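Long-range contacts in glycosyl hydrolases family 2, sugar binding domain protein (Bacteroides uniformis str. 3978 T3 ii, PDB 6D1P), which probably hydrolyses O-glycosidic bonds, as a beta-glucuronidase of glycosyl hydrolase family 2 from a human gut bacterium: residues A201-E210 with I222-L231; V420-W431 with D458-C468. One frame throughout, in Å; residues are numbered along the deposited sequence.

Contact 1. Residues A201-E210 with I222-L231; sequences AVHFEQIRIE and ISIDIAFGGL
Residues 203-210 and 222-229 run antiparallel as a beta hairpin, paired from His-203 with Gly-229 to Glu-210 with Ser-223, and a classic beta bulge puts Glu-205 and Gln-206 together opposite Ala-227. Ala-227 O takes a bond of 2.7 Å from Glu-205 N and a weak one from Gln-206 N. This hairpin belongs to the immunoglobulin-like beta-sandwich domain of the family. Ile-207, Ile-209, Ile-224 and Ile-226 line its inner face; Ile-207 and Ile-209 pack on strands 284-292 and 295-303 of the other sheet, Ile-226 on strand 240-246. Ile-207 and Ile-226 lie side by side, CG1 to CG1 at 4.1 Å. On the other side of the bulge, toward His-203, the rings of Phe-204 and Phe-228 meet obliquely, planes 42° apart, with CD1 of the first 3.5 Å from CE2 of the second. On the outer face Arg-208 reaches out extended beside Asp-225; its NE is 4.0 Å from Asp-225 OD2, a long ion pair in which no N-H is aimed at the oxygen. Arg-208 NE bonds instead to Glu-210 OE2, while Asp-225 OD1 bonds to Ser-265. A side chain at Gly-229 would run into His-203, whose ring lies flat over this peptide, Gly-229 O standing 3.7 Å above the ring centre.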
loop_
_atom_site.group_PDB
_atom_site.type_symbol
_atom_site.label_atom_id
_atom_site.label_comp_id
_atom_site.label_asym_id
_atom_site.label_seq_id
_atom_site.Cartn_x
_atom_site.Cartn_y
_atom_site.Cartn_z
ATOM N N ALA A 201 -2.065 -37.202 -24.100
ATOM C CA ALA A 201 -0.729 -37.645 -23.711
ATOM C C ALA A 201 0.297 -37.311 -24.784
ATOM O O ALA A 201 1.448 -36.978 -24.477
ATOM C CB ALA A 201 -0.729 -39.148 -23.436
ATOM N N VAL A 202 -0.101 -37.402 -26.048
ATOM C CA VAL A 202 0.727 -36.992 -27.170
ATOM C C VAL A 202 -0.004 -35.856 -27.868
ATOM O O VAL A 202 -1.212 -35.941 -28.101
ATOM C CB VAL A 202 1.018 -38.170 -28.119
ATOM C CG1 VAL A 202 1.656 -37.686 -29.412
ATOM C CG2 VAL A 202 1.928 -39.186 -27.428
ATOM N N HIS A 203 0.729 -34.794 -28.190
ATOM C CA HIS A 203 0.153 -33.488 -28.476
ATOM C C HIS A 203 1.154 -32.697 -29.297
ATOM O O HIS A 203 2.340 -33.028 -29.340
ATOM C CB HIS A 203 -0.155 -32.735 -27.178
ATOM C CG HIS A 203 1.001 -32.725 -26.227
ATOM N ND1 HIS A 203 1.113 -33.611 -25.176
ATOM C CD2 HIS A 203 2.133 -31.980 -26.212
ATOM C CE1 HIS A 203 2.251 -33.398 -24.542
ATOM N NE2 HIS A 203 2.890 -32.414 -25.150
ATOM N N PHE A 204 0.672 -31.632 -29.925
ATOM C CA PHE A 204 1.575 -30.707 -30.590
ATOM C C PHE A 204 2.307 -29.876 -29.547
ATOM O O PHE A 204 1.681 -29.282 -28.663
ATOM C CB PHE A 204 0.812 -29.797 -31.547
ATOM C CG PHE A 204 -0.103 -30.531 -32.469
ATOM C CD1 PHE A 204 0.406 -31.342 -33.470
ATOM C CD2 PHE A 204 -1.473 -30.411 -32.339
ATOM C CE1 PHE A 204 -0.435 -32.028 -34.323
ATOM C CE2 PHE A 204 -2.328 -31.093 -33.195
ATOM C CZ PHE A 204 -1.806 -31.903 -34.187
ATOM N N GLU A 205 3.637 -29.851 -29.638
ATOM C CA GLU A 205 4.415 -28.954 -28.795
ATOM C C GLU A 205 4.701 -27.641 -29.517
ATOM O O GLU A 205 4.415 -26.561 -28.991
ATOM C CB GLU A 205 5.711 -29.640 -28.348
ATOM C CG GLU A 205 6.261 -29.107 -27.034
ATOM C CD GLU A 205 6.947 -30.183 -26.197
ATOM O OE1 GLU A 205 6.342 -30.633 -25.193
ATOM O OE2 GLU A 205 8.084 -30.582 -26.545
ATOM N N GLN A 206 5.215 -27.715 -30.742
ATOM C CA GLN A 206 5.556 -26.520 -31.496
ATOM C C GLN A 206 5.222 -26.733 -32.969
ATOM O O GLN A 206 5.348 -27.842 -33.493
ATOM C CB GLN A 206 7.041 -26.183 -31.311
ATOM C CG GLN A 206 7.433 -24.760 -31.672
ATOM C CD GLN A 206 8.873 -24.446 -31.283
ATOM O OE1 GLN A 206 9.149 -23.406 -30.675
ATOM N NE2 GLN A 206 9.800 -25.348 -31.633
ATOM N N ILE A 207 4.784 -25.657 -33.629
ATOM C CA ILE A 207 4.442 -25.681 -35.052
ATOM C C ILE A 207 4.970 -24.419 -35.716
ATOM O O ILE A 207 4.363 -23.344 -35.621
ATOM C CB ILE A 207 2.921 -25.820 -35.274
ATOM C CG1 ILE A 207 2.445 -27.197 -34.808
ATOM C CG2 ILE A 207 2.533 -25.559 -36.748
ATOM C CD1 ILE A 207 1.081 -27.573 -35.304
ATOM N N ARG A 208 6.096 -24.542 -36.400
ATOM C CA ARG A 208 6.769 -23.406 -37.012
ATOM C C ARG A 208 6.453 -23.384 -38.505
ATOM O O ARG A 208 6.553 -24.414 -39.184
ATOM C CB ARG A 208 8.276 -23.497 -36.754
ATOM C CG ARG A 208 9.162 -22.577 -37.573
ATOM C CD ARG A 208 10.562 -23.190 -37.671
ATOM N NE ARG A 208 11.586 -22.221 -38.046
ATOM C CZ ARG A 208 12.809 -22.211 -37.524
ATOM N NH1 ARG A 208 13.133 -23.114 -36.604
ATOM N NH2 ARG A 208 13.700 -21.296 -37.902
ATOM N N ILE A 209 6.058 -22.220 -39.012
ATOM C CA ILE A 209 5.580 -22.079 -40.378
ATOM C C ILE A 209 6.339 -20.928 -41.018
ATOM O O ILE A 209 6.165 -19.767 -40.620
ATOM C CB ILE A 209 4.069 -21.833 -40.439
ATOM C CG1 ILE A 209 3.319 -22.966 -39.743
ATOM C CG2 ILE A 209 3.609 -21.727 -41.881
ATOM C CD1 ILE A 209 1.823 -22.845 -39.842
ATOM N N GLU A 210 7.176 -21.240 -42.009
ATOM C CA GLU A 210 7.954 -20.237 -42.725
ATOM C C GLU A 210 7.461 -20.180 -44.168
ATOM O O GLU A 210 7.806 -21.029 -44.996
ATOM C CB GLU A 210 9.436 -20.549 -42.659
ATOM C CG GLU A 210 9.992 -20.659 -41.247
ATOM C CD GLU A 210 11.513 -20.648 -41.243
ATOM O OE1 GLU A 210 12.107 -20.223 -42.259
ATOM O OE2 GLU A 210 12.112 -21.065 -40.236
ATOM N N ILE A 222 6.305 -23.079 -48.449
ATOM C CA ILE A 222 5.846 -23.221 -47.073
ATOM C C ILE A 222 6.656 -24.343 -46.453
ATOM O O ILE A 222 6.378 -25.519 -46.698
ATOM C CB ILE A 222 4.347 -23.525 -46.972
ATOM C CG1 ILE A 222 3.528 -22.542 -47.807
ATOM C CG2 ILE A 222 3.897 -23.492 -45.507
ATOM C CD1 ILE A 222 2.060 -22.916 -47.915
ATOM N N SER A 223 7.636 -24.001 -45.633
ATOM C CA SER A 223 8.315 -24.999 -44.823
ATOM C C SER A 223 7.616 -25.074 -43.470
ATOM O O SER A 223 7.349 -24.043 -42.848
ATOM C CB SER A 223 9.796 -24.653 -44.671
ATOM O OG SER A 223 10.394 -25.451 -43.667
ATOM N N ILE A 224 7.292 -26.288 -43.031
ATOM C CA ILE A 224 6.535 -26.497 -41.802
ATOM C C ILE A 224 7.266 -27.513 -40.938
ATOM O O ILE A 224 7.469 -28.658 -41.358
ATOM C CB ILE A 224 5.100 -26.963 -42.084
ATOM C CG1 ILE A 224 4.338 -25.865 -42.803
ATOM C CG2 ILE A 224 4.388 -27.302 -40.800
ATOM C CD1 ILE A 224 2.885 -26.177 -42.978
ATOM N N ASP A 225 7.638 -27.100 -39.727
ATOM C CA ASP A 225 8.303 -27.960 -38.755
ATOM C C ASP A 225 7.385 -28.169 -37.563
ATOM O O ASP A 225 6.865 -27.201 -36.998
ATOM C CB ASP A 225 9.628 -27.352 -38.297
ATOM C CG ASP A 225 10.544 -27.022 -39.457
ATOM O OD1 ASP A 225 10.643 -27.856 -40.385
ATOM O OD2 ASP A 225 11.151 -25.927 -39.451
ATOM N N ILE A 226 7.208 -29.428 -37.172
ATOM C CA ILE A 226 6.241 -29.815 -36.154
ATOM C C ILE A 226 6.927 -30.698 -35.127
ATOM O O ILE A 226 7.564 -31.693 -35.487
ATOM C CB ILE A 226 5.042 -30.555 -36.770
ATOM C CG1 ILE A 226 4.233 -29.599 -37.644
ATOM C CG2 ILE A 226 4.174 -31.171 -35.675
ATOM C CD1 ILE A 226 2.898 -30.137 -38.031
ATOM N N ALA A 227 6.765 -30.357 -33.850
ATOM C CA ALA A 227 7.351 -31.103 -32.749
ATOM C C ALA A 227 6.257 -31.627 -31.828
ATOM O O ALA A 227 5.280 -30.926 -31.552
ATOM C CB ALA A 227 8.319 -30.232 -31.960
ATOM N N PHE A 228 6.437 -32.851 -31.334
ATOM C CA PHE A 228 5.440 -33.533 -30.517
ATOM C C PHE A 228 5.961 -33.785 -29.107
ATOM O O PHE A 228 7.120 -34.173 -28.919
ATOM C CB PHE A 228 5.025 -34.880 -31.142
ATOM C CG PHE A 228 4.171 -34.746 -32.370
ATOM C CD1 PHE A 228 4.747 -34.735 -33.634
ATOM C CD2 PHE A 228 2.790 -34.633 -32.262
ATOM C CE1 PHE A 228 3.964 -34.609 -34.768
ATOM C CE2 PHE A 228 1.995 -34.509 -33.392
ATOM C CZ PHE A 228 2.587 -34.501 -34.649
ATOM N N GLY A 229 5.086 -33.572 -28.118
ATOM C CA GLY A 229 5.340 -33.981 -26.755
ATOM C C GLY A 229 4.674 -35.312 -26.457
ATOM O O GLY A 229 3.704 -35.705 -27.100
ATOM N N GLY A 230 5.180 -35.992 -25.451
ATOM C CA GLY A 230 4.928 -37.408 -25.365
ATOM C C GLY A 230 5.939 -38.111 -26.246
ATOM O O GLY A 230 6.893 -37.499 -26.749
ATOM N N LEU A 231 5.703 -39.404 -26.466
ATOM C CA LEU A 231 6.662 -40.315 -27.117
ATOM C C LEU A 231 7.862 -40.590 -26.205
ATOM O O LEU A 231 7.952 -41.648 -25.571
ATOM C CB LEU A 231 7.146 -39.760 -28.459
ATOM C CG LEU A 231 6.080 -39.086 -29.313
ATOM C CD1 LEU A 231 6.672 -38.426 -30.550
ATOM C CD2 LEU A 231 5.038 -40.109 -29.673
#

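Contact 2. Residues V420-W431 with D458-C468; sequences VILWGLGNENDW and DPTRSTAIRRC
Trp-423 and Arg-461 both donate to one carboxylate oxygen, Asp-458 OD2. The indole NE1 reaches it in the ring plane at 2.9 Å, on the anti lone pair, and Arg-461 NH1 comes from above the carboxylate at 2.7 Å. Arg-461 NE gives its hydrogen to Val-420 O at 2.6 Å, 47° out of the carbonyl plane, and NH2 goes to the carbonyls of Arg-415 and His-417. Asp-458 OD1 closes an Asx turn, taking the backbone N and hydroxyl of Thr-460. Strands 420-426 and 462-466 then pair in parallel: Trp-423 N to Ser-462 O, Ala-464 N to Trp-423 O, Leu-425 N to Ala-464 O. The two strands are neighbours in the TIM barrel, joined through helix 440-457 as a beta-alpha-beta unit. Past a bulge, Arg-466 O accepts from Glu-428 N, and a water takes Asn-429 N at 2.9 Å. Glu-428 OE2 receives Arg-466 NH1 at 2.6 Å, while OE1 pairs with Arg-391. Bent at chi3 (91°), Arg-467 lays its guanidinium in an offset stack on the Glu-428 carboxylate, planes 18° apart, and grips Asp-430 OD1 side-on through NH2 (2.7 Å) and NE (2.9 Å). A leucine in place of Arg-467 would probably leave Asp-430 without its charged mate and Glu-428 without the cation stacked on it. Arg-467 NH2 also sits 3.2 Å from Trp-431 CE3.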
loop_
_atom_site.group_PDB
_atom_site.type_symbol
_atom_site.label_atom_id
_atom_site.label_comp_id
_atom_site.label_asym_id
_atom_site.label_seq_id
_atom_site.Cartn_x
_atom_site.Cartn_y
_atom_site.Cartn_z
ATOM N N VAL A 420 5.198 -9.362 -38.366
ATOM C CA VAL A 420 6.443 -9.063 -37.666
ATOM C C VAL A 420 7.606 -9.081 -38.648
ATOM O O VAL A 420 7.890 -10.107 -39.274
ATOM C CB VAL A 420 6.695 -10.057 -36.525
ATOM C CG1 VAL A 420 8.090 -9.851 -35.975
ATOM C CG2 VAL A 420 5.632 -9.885 -35.421
ATOM N N ILE A 421 8.307 -7.958 -38.745
ATOM C CA ILE A 421 9.510 -7.887 -39.557
ATOM C C ILE A 421 10.757 -7.543 -38.751
ATOM O O ILE A 421 11.873 -7.762 -39.246
ATOM C CB ILE A 421 9.329 -6.884 -40.713
ATOM C CG1 ILE A 421 8.931 -5.526 -40.166
ATOM C CG2 ILE A 421 8.261 -7.358 -41.650
ATOM C CD1 ILE A 421 8.970 -4.453 -41.169
ATOM N N LEU A 422 10.635 -7.031 -37.526
ATOM C CA LEU A 422 11.800 -6.618 -36.765
ATOM C C LEU A 422 11.727 -7.170 -35.355
ATOM O O LEU A 422 10.729 -6.963 -34.659
ATOM C CB LEU A 422 11.933 -5.095 -36.725
ATOM C CG LEU A 422 12.365 -4.443 -38.040
ATOM C CD1 LEU A 422 12.186 -2.942 -37.982
ATOM C CD2 LEU A 422 13.804 -4.808 -38.411
ATOM N N TRP A 423 12.775 -7.893 -34.954
ATOM C CA TRP A 423 13.021 -8.227 -33.559
ATOM C C TRP A 423 13.959 -7.180 -32.975
ATOM O O TRP A 423 15.099 -7.042 -33.435
ATOM C CB TRP A 423 13.650 -9.608 -33.414
ATOM C CG TRP A 423 12.888 -10.764 -33.989
ATOM C CD1 TRP A 423 13.368 -11.703 -34.856
ATOM C CD2 TRP A 423 11.527 -11.130 -33.718
ATOM N NE1 TRP A 423 12.390 -12.624 -35.145
ATOM C CE2 TRP A 423 11.253 -12.297 -34.457
ATOM C CE3 TRP A 423 10.517 -10.588 -32.917
ATOM C CZ2 TRP A 423 10.004 -12.920 -34.434
ATOM C CZ3 TRP A 423 9.286 -11.211 -32.883
ATOM C CH2 TRP A 423 9.038 -12.367 -33.631
ATOM N N GLY A 424 13.492 -6.443 -31.971
ATOM C CA GLY A 424 14.344 -5.486 -31.271
ATOM C C GLY A 424 15.078 -6.131 -30.102
ATOM O O GLY A 424 14.527 -6.960 -29.388
ATOM N N LEU A 425 16.343 -5.742 -29.921
ATOM C CA LEU A 425 17.166 -6.338 -28.865
ATOM C C LEU A 425 17.284 -5.477 -27.615
ATOM O O LEU A 425 17.691 -5.991 -26.572
ATOM C CB LEU A 425 18.570 -6.650 -29.390
ATOM C CG LEU A 425 18.599 -7.398 -30.730
ATOM C CD1 LEU A 425 20.031 -7.483 -31.259
ATOM C CD2 LEU A 425 17.970 -8.788 -30.620
ATOM N N GLY A 426 16.934 -4.200 -27.683
ATOM C CA GLY A 426 16.987 -3.369 -26.495
ATOM C C GLY A 426 16.707 -1.934 -26.858
ATOM O O GLY A 426 16.685 -1.560 -28.035
ATOM N N ASN A 427 16.497 -1.127 -25.820
ATOM C CA ASN A 427 16.135 0.273 -25.982
ATOM C C ASN A 427 16.950 1.134 -25.029
ATOM O O ASN A 427 17.001 0.860 -23.825
ATOM C CB ASN A 427 14.635 0.471 -25.741
ATOM C CG ASN A 427 14.222 1.904 -25.868
ATOM O OD1 ASN A 427 14.302 2.501 -26.955
ATOM N ND2 ASN A 427 13.775 2.483 -24.757
ATOM N N GLU A 428 17.581 2.174 -25.574
ATOM C CA GLU A 428 18.396 3.108 -24.798
ATOM C C GLU A 428 19.340 2.372 -23.851
ATOM O O GLU A 428 19.415 2.645 -22.650
ATOM C CB GLU A 428 17.493 4.102 -24.058
ATOM C CG GLU A 428 16.658 4.926 -25.067
ATOM C CD GLU A 428 15.831 6.041 -24.449
ATOM O OE1 GLU A 428 15.699 6.108 -23.196
ATOM O OE2 GLU A 428 15.296 6.864 -25.236
ATOM N N ASN A 429 20.073 1.408 -24.404
ATOM C CA ASN A 429 21.042 0.732 -23.551
ATOM C C ASN A 429 22.272 1.589 -23.256
ATOM O O ASN A 429 23.176 1.131 -22.558
ATOM C CB ASN A 429 21.447 -0.599 -24.174
ATOM C CG ASN A 429 20.268 -1.528 -24.344
ATOM O OD1 ASN A 429 19.802 -1.747 -25.463
ATOM N ND2 ASN A 429 19.764 -2.072 -23.235
ATOM N N ASP A 430 22.336 2.805 -23.769
ATOM C CA ASP A 430 23.371 3.735 -23.375
ATOM C C ASP A 430 23.008 4.526 -22.117
ATOM O O ASP A 430 23.767 5.422 -21.734
ATOM C CB ASP A 430 23.652 4.702 -24.520
ATOM C CG ASP A 430 22.417 5.499 -24.915
ATOM O OD1 ASP A 430 21.339 5.295 -24.288
ATOM O OD2 ASP A 430 22.530 6.334 -25.849
ATOM N N TRP A 431 21.860 4.243 -21.488
ATOM C CA TRP A 431 21.425 4.982 -20.308
ATOM C C TRP A 431 21.905 4.260 -19.046
ATOM O O TRP A 431 21.391 3.176 -18.736
ATOM C CB TRP A 431 19.908 5.116 -20.306
ATOM C CG TRP A 431 19.400 6.214 -19.458
ATOM C CD1 TRP A 431 19.762 6.485 -18.180
ATOM C CD2 TRP A 431 18.404 7.186 -19.810
ATOM N NE1 TRP A 431 19.088 7.584 -17.714
ATOM C CE2 TRP A 431 18.235 8.032 -18.690
ATOM C CE3 TRP A 431 17.645 7.429 -20.957
ATOM C CZ2 TRP A 431 17.339 9.100 -18.684
ATOM C CZ3 TRP A 431 16.764 8.503 -20.951
ATOM C CH2 TRP A 431 16.627 9.330 -19.829
ATOM N N ASP A 458 15.938 -17.152 -35.974
ATOM C CA ASP A 458 15.022 -16.766 -37.047
ATOM C C ASP A 458 15.781 -15.973 -38.098
ATOM O O ASP A 458 15.807 -14.734 -38.074
ATOM C CB ASP A 458 13.831 -15.965 -36.520
ATOM C CG ASP A 458 12.913 -15.471 -37.640
ATOM O OD1 ASP A 458 12.924 -16.041 -38.764
ATOM O OD2 ASP A 458 12.183 -14.486 -37.403
ATOM N N PRO A 459 16.403 -16.661 -39.054
ATOM C CA PRO A 459 17.128 -15.948 -40.113
ATOM C C PRO A 459 16.241 -15.096 -40.999
ATOM O O PRO A 459 16.772 -14.239 -41.714
ATOM C CB PRO A 459 17.780 -17.081 -40.917
ATOM C CG PRO A 459 17.775 -18.244 -40.021
ATOM C CD PRO A 459 16.556 -18.115 -39.158
ATOM N N THR A 460 14.910 -15.283 -40.968
ATOM C CA THR A 460 14.038 -14.607 -41.932
ATOM C C THR A 460 13.708 -13.172 -41.548
ATOM O O THR A 460 12.998 -12.502 -42.307
ATOM C CB THR A 460 12.710 -15.367 -42.139
ATOM O OG1 THR A 460 11.805 -15.092 -41.054
ATOM C CG2 THR A 460 12.936 -16.880 -42.248
ATOM N N ARG A 461 14.185 -12.674 -40.405
ATOM C CA ARG A 461 13.818 -11.331 -39.970
ATOM C C ARG A 461 15.054 -10.553 -39.558
ATOM O O ARG A 461 16.122 -11.123 -39.325
ATOM C CB ARG A 461 12.804 -11.384 -38.834
ATOM C CG ARG A 461 11.460 -11.976 -39.265
ATOM C CD ARG A 461 10.433 -11.787 -38.173
ATOM N NE ARG A 461 9.104 -12.281 -38.506
ATOM C CZ ARG A 461 8.770 -13.565 -38.521
ATOM N NH1 ARG A 461 9.674 -14.499 -38.270
ATOM N NH2 ARG A 461 7.525 -13.915 -38.814
ATOM N N SER A 462 14.909 -9.236 -39.491
ATOM C CA SER A 462 16.021 -8.371 -39.117
ATOM C C SER A 462 15.960 -7.984 -37.639
ATOM O O SER A 462 14.880 -7.839 -37.055
ATOM C CB SER A 462 16.051 -7.108 -39.983
ATOM O OG SER A 462 16.420 -7.443 -41.305
ATOM N N THR A 463 17.144 -7.828 -37.043
ATOM C CA THR A 463 17.285 -7.294 -35.701
ATOM C C THR A 463 17.392 -5.777 -35.752
ATOM O O THR A 463 17.911 -5.200 -36.713
ATOM C CB THR A 463 18.513 -7.867 -34.990
ATOM O OG1 THR A 463 19.697 -7.428 -35.651
ATOM C CG2 THR A 463 18.471 -9.381 -34.967
ATOM N N ALA A 464 16.871 -5.135 -34.706
ATOM C CA ALA A 464 16.971 -3.694 -34.527
ATOM C C ALA A 464 17.310 -3.392 -33.065
ATOM O O ALA A 464 17.119 -4.234 -32.183
ATOM C CB ALA A 464 15.663 -2.993 -34.936
ATOM N N ILE A 465 17.837 -2.180 -32.817
ATOM C CA ILE A 465 17.809 -1.553 -31.495
ATOM C C ILE A 465 17.579 -0.062 -31.687
ATOM O O ILE A 465 17.614 0.453 -32.805
ATOM C CB ILE A 465 19.093 -1.769 -30.664
ATOM C CG1 ILE A 465 20.300 -1.151 -31.383
ATOM C CG2 ILE A 465 19.277 -3.243 -30.307
ATOM C CD1 ILE A 465 21.629 -1.291 -30.645
ATOM N N ARG A 466 17.365 0.633 -30.569
ATOM C CA ARG A 466 17.144 2.075 -30.561
ATOM C C ARG A 466 18.086 2.748 -29.569
ATOM O O ARG A 466 18.167 2.337 -28.407
ATOM C CB ARG A 466 15.683 2.435 -30.212
ATOM C CG ARG A 466 15.434 3.947 -30.348
ATOM C CD ARG A 466 14.072 4.452 -29.907
ATOM N NE ARG A 466 14.138 5.906 -29.818
ATOM C CZ ARG A 466 14.503 6.561 -28.724
ATOM N NH1 ARG A 466 14.780 5.879 -27.624
ATOM N NH2 ARG A 466 14.585 7.884 -28.722
ATOM N N ARG A 467 18.792 3.781 -30.035
ATOM C CA ARG A 467 19.595 4.679 -29.204
ATOM C C ARG A 467 20.640 3.912 -28.387
ATOM O O ARG A 467 20.513 3.726 -27.177
ATOM C CB ARG A 467 18.721 5.512 -28.265
ATOM C CG ARG A 467 19.348 6.838 -27.919
ATOM C CD ARG A 467 18.706 7.490 -26.732
ATOM N NE ARG A 467 19.384 7.099 -25.492
ATOM C CZ ARG A 467 19.250 7.755 -24.343
ATOM N NH1 ARG A 467 18.465 8.818 -24.298
ATOM N NH2 ARG A 467 19.915 7.370 -23.249
ATOM N N CYS A 468 21.686 3.477 -29.089
ATOM C CA CYS A 468 22.894 2.981 -28.423
ATOM C C CYS A 468 24.011 3.091 -29.463
ATOM O O CYS A 468 24.293 2.130 -30.180
ATOM C CB CYS A 468 22.758 1.564 -27.908
ATOM S SG CYS A 468 24.226 1.073 -26.925
HETATM O O HOH W 1 19.811 0.382 -27.137
#

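Contact 1 closes before contact 2 opens, and their centres lie about 28 Å apart in two domains: the hairpin in the beta sandwich toward the outside of the chain, the parallel pair in the TIM barrel nearer its centre. The two domains meet beside the beginnings of both segments of contact 2. There Glu-210 OE1 packs 3.4 Å from Thr-460 CG2, and the loop between helix 397-414 and strand 420-432 reaches across. In that loop Asn-416 bonds to the backbone of Ile-207 and Ile-209, and Arg-415 touches Gln-206 and Arg-208. The sandwich thus docks at the N-terminal ends of these barrel strands, away from the C-terminal ends, where TIM-barrel glycosidases carry their active site.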